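Local coordinates for protein carbonic anhydrase (Synechocystis sp., PDB 5SWC) that catalyses the reversible, zinc-dependent hydration of carbon dioxide and supplies CO2 to RuBisCO inside the carboxysome, at residues Phe55-Asp60 and Val78-Gly83. Numbering follows the deposited sequence.
Sequences FICCSD and VIRNAG. With ZN (zinc ion), chain G.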
ATOM      1  N   PHE A  55     -16.146  20.017  10.437  1.00 11.36           N
ATOM      2  CA  PHE A  55     -17.429  19.541   9.892  1.00 11.21           C
ATOM      3  C   PHE A  55     -17.133  18.669   8.700  1.00 12.61           C
ATOM      4  O   PHE A  55     -16.561  19.111   7.718  1.00 13.41           O
ATOM      5  CB  PHE A  55     -18.308  20.764   9.492  1.00 13.45           C
ATOM      6  CG  PHE A  55     -19.761  20.488   9.402  1.00 12.78           C
ATOM      7  CD1 PHE A  55     -20.312  19.957   8.250  1.00 13.95           C
ATOM      8  CD2 PHE A  55     -20.583  20.807  10.448  1.00 15.33           C
ATOM      9  CE1 PHE A  55     -21.677  19.703   8.190  1.00 13.88           C
ATOM     10  CE2 PHE A  55     -21.958  20.549  10.381  1.00 17.15           C
ATOM     11  CZ  PHE A  55     -22.464  19.999   9.233  1.00 14.86           C
ATOM     12  N   ILE A  56     -17.501  17.395   8.788  1.00 11.11           N
ATOM     13  CA  ILE A  56     -17.259  16.401   7.753  1.00 11.52           C
ATOM     14  C   ILE A  56     -18.581  16.116   7.102  1.00 11.35           C
ATOM     15  O   ILE A  56     -19.536  15.715   7.804  1.00 13.27           O
ATOM     16  CB  ILE A  56     -16.674  15.107   8.368  1.00 11.92           C
ATOM     17  CG1 ILE A  56     -15.358  15.383   9.052  1.00 12.23           C
ATOM     18  CG2 ILE A  56     -16.577  14.006   7.320  1.00 13.27           C
ATOM     19  CD1 ILE A  56     -14.981  14.403  10.154  1.00 15.00           C
ATOM     20  N   CYS A  57     -18.710  16.325   5.801  1.00 11.06           N
ATOM     21  CA  CYS A  57     -19.982  16.091   5.164  1.00 10.93           C
ATOM     22  C   CYS A  57     -19.827  15.615   3.738  1.00 10.67           C
ATOM     23  O   CYS A  57     -18.710  15.474   3.236  1.00 11.73           O
ATOM     24  CB  CYS A  57     -20.833  17.353   5.261  1.00 14.23           C
ATOM     25  SG  CYS A  57     -20.365  18.726   4.240  1.00 16.69           S
ATOM     26  N   CYS A  58     -20.921  15.314   3.082  1.00 11.20           N
ATOM     27  CA  CYS A  58     -20.847  14.799   1.734  1.00 10.94           C
ATOM     28  C   CYS A  58     -20.591  15.868   0.713  1.00 10.62           C
ATOM     29  O   CYS A  58     -20.993  17.022   0.864  1.00 11.09           O
ATOM     30  CB  CYS A  58     -22.145  14.038   1.416  1.00 11.10           C
ATOM     31  SG  CYS A  58     -22.114  13.049  -0.130  1.00 11.26           S
ATOM     32  N   SER A  59     -19.966  15.472  -0.380  1.00 10.71           N
ATOM     33  CA  SER A  59     -19.766  16.326  -1.566  1.00 10.80           C
ATOM     34  C   SER A  59     -21.045  16.708  -2.269  1.00 12.02           C
ATOM     35  O   SER A  59     -21.082  17.650  -3.042  1.00 11.83           O
ATOM     36  CB  SER A  59     -18.859  15.617  -2.558  1.00 11.16           C
ATOM     37  OG  SER A  59     -17.572  15.393  -2.051  1.00 11.84           O
ATOM     38  N   ASP A  60     -22.124  15.979  -1.986  1.00 10.85           N
ATOM     39  CA  ASP A  60     -23.442  16.199  -2.589  1.00 11.04           C
ATOM     40  C   ASP A  60     -23.763  17.703  -2.653  1.00 11.72           C
ATOM     41  O   ASP A  60     -23.691  18.419  -1.643  1.00 11.04           O
ATOM     42  CB  ASP A  60     -24.476  15.455  -1.727  1.00 11.86           C
ATOM     43  CG  ASP A  60     -25.838  15.376  -2.384  1.00 12.05           C
ATOM     44  OD1 ASP A  60     -26.483  16.403  -2.659  1.00 12.97           O
ATOM     45  OD2 ASP A  60     -26.303  14.224  -2.558  1.00 12.69           O
ATOM     46  N   VAL A  78     -13.858  22.364   6.933  1.00 11.58           N
ATOM     47  CA  VAL A  78     -14.780  21.423   6.300  1.00 10.98           C
ATOM     48  C   VAL A  78     -14.039  20.374   5.462  1.00 11.27           C
ATOM     49  O   VAL A  78     -13.202  20.723   4.612  1.00 12.52           O
ATOM     50  CB  VAL A  78     -15.794  22.146   5.418  1.00 11.96           C
ATOM     51  CG1 VAL A  78     -16.709  21.161   4.756  1.00 13.61           C
ATOM     52  CG2 VAL A  78     -16.604  23.151   6.246  1.00 13.67           C
ATOM     53  N   ILE A  79     -14.353  19.104   5.665  1.00 10.36           N
ATOM     54  CA  ILE A  79     -13.943  17.998   4.823  1.00 10.23           C
ATOM     55  C   ILE A  79     -15.143  17.541   4.038  1.00 10.99           C
ATOM     56  O   ILE A  79     -16.190  17.302   4.648  1.00 11.17           O
ATOM     57  CB  ILE A  79     -13.411  16.839   5.684  1.00 11.73           C
ATOM     58  CG1 ILE A  79     -12.103  17.241   6.390  1.00 11.60           C
ATOM     59  CG2 ILE A  79     -13.280  15.567   4.876  1.00 15.09           C
ATOM     60  CD1 ILE A  79     -11.616  16.236   7.416  1.00 12.57           C
ATOM     61  N   ARG A  80     -15.038  17.416   2.713  1.00  9.53           N
ATOM     62  CA  ARG A  80     -16.133  16.864   1.931  1.00  9.29           C
ATOM     63  C   ARG A  80     -15.672  15.832   0.958  1.00  9.80           C
ATOM     64  O   ARG A  80     -14.726  16.060   0.200  1.00 11.19           O
ATOM     65  CB  ARG A  80     -16.858  17.968   1.126  1.00 11.22           C
ATOM     66  CG  ARG A  80     -17.430  19.041   2.027  1.00 12.42           C
ATOM     67  CD  ARG A  80     -18.252  20.109   1.341  1.00 11.79           C
ATOM     68  NE  ARG A  80     -19.489  19.551   0.821  1.00 11.73           N
ATOM     69  CZ  ARG A  80     -20.440  20.262   0.215  1.00 11.93           C
ATOM     70  NH1 ARG A  80     -20.354  21.578   0.091  1.00 12.90           N
ATOM     71  NH2 ARG A  80     -21.481  19.616  -0.292  1.00 13.16           N
ATOM     72  N   ASN A  81     -16.324  14.677   0.999  1.00  9.99           N
ATOM     73  CA  ASN A  81     -16.092  13.567   0.084  1.00  9.97           C
ATOM     74  C   ASN A  81     -17.400  12.856  -0.183  1.00 10.65           C
ATOM     75  O   ASN A  81     -18.434  13.217   0.429  1.00 11.29           O
ATOM     76  CB  ASN A  81     -14.993  12.630   0.611  1.00 10.57           C
ATOM     77  CG  ASN A  81     -15.348  12.009   1.918  1.00 10.82           C
ATOM     78  OD1 ASN A  81     -16.472  11.633   2.152  1.00 11.73           O
ATOM     79  ND2 ASN A  81     -14.378  11.888   2.782  1.00 11.54           N
ATOM     80  N   ALA A  82     -17.402  11.866  -1.073  1.00  9.84           N
ATOM     81  CA  ALA A  82     -18.659  11.188  -1.424  1.00 11.39           C
ATOM     82  C   ALA A  82     -18.988  10.210  -0.316  1.00 12.29           C
ATOM     83  O   ALA A  82     -18.331   9.200  -0.093  1.00 12.82           O
ATOM     84  CB  ALA A  82     -18.534  10.488  -2.764  1.00 13.69           C
ATOM     85  N   GLY A  83     -20.051  10.497   0.418  1.00 10.15           N
ATOM     86  CA  GLY A  83     -20.474   9.651   1.515  1.00 11.39           C
ATOM     87  C   GLY A  83     -20.032  10.052   2.907  1.00 10.93           C
ATOM     88  O   GLY A  83     -20.352   9.355   3.880  1.00 11.43           O
TER
HETATM   89 ZN    ZN G 301     -24.155  12.016  -0.132  1.00 11.92          ZN
HETATM   90  O   HOH W   1     -24.921  12.063  -2.071  1.00 12.71           O
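Cys-58 SG is gripped from three directions: it binds the zinc ion at 2.3 Å, accepts a nearly straight bond from Gly-83 N (3.3 Å, 170° at the hydrogen), and takes a longer one from Asp-60 N. The two amides approach the sulfur from different sides, neither from the side of the zinc ion. The sulfur sits where the parallel strands of a beta-alpha-beta unit, 53-58 and 76-81, end in the beta-class carbonic anhydrase fold; His-117 and Cys-120 complete the protein's share of the metal site. Asp-60 OD2 accepts from the zinc-bound water at 2.6 Å and also forms a salt bridge with Arg-62.

Upstream, Cys-57 N bonds to Ile-79 O at 2.9 Å, while Ile-56 and Ile-79 lie side by side on one face of the sheet. On the other face Arg-80 runs past Cys-57 SG, its chain bent at chi3 (68°), which turns the guanidinium edge toward Cys-58 O, and holds that atom side-on with NE and NH2, each at 2.9 Å. A leucine in its place would probably leave that carbonyl without these two donors and the turn after Cys-58 less firmly fixed. Ser-59 OG bonds to Val-78 O of the second subunit, so the turn also meets a neighbouring chain of the hexamer. Ser-59 N reaches Asn-81 O at 2.8 Å, coming from well above the carbonyl plane, 57° out of it.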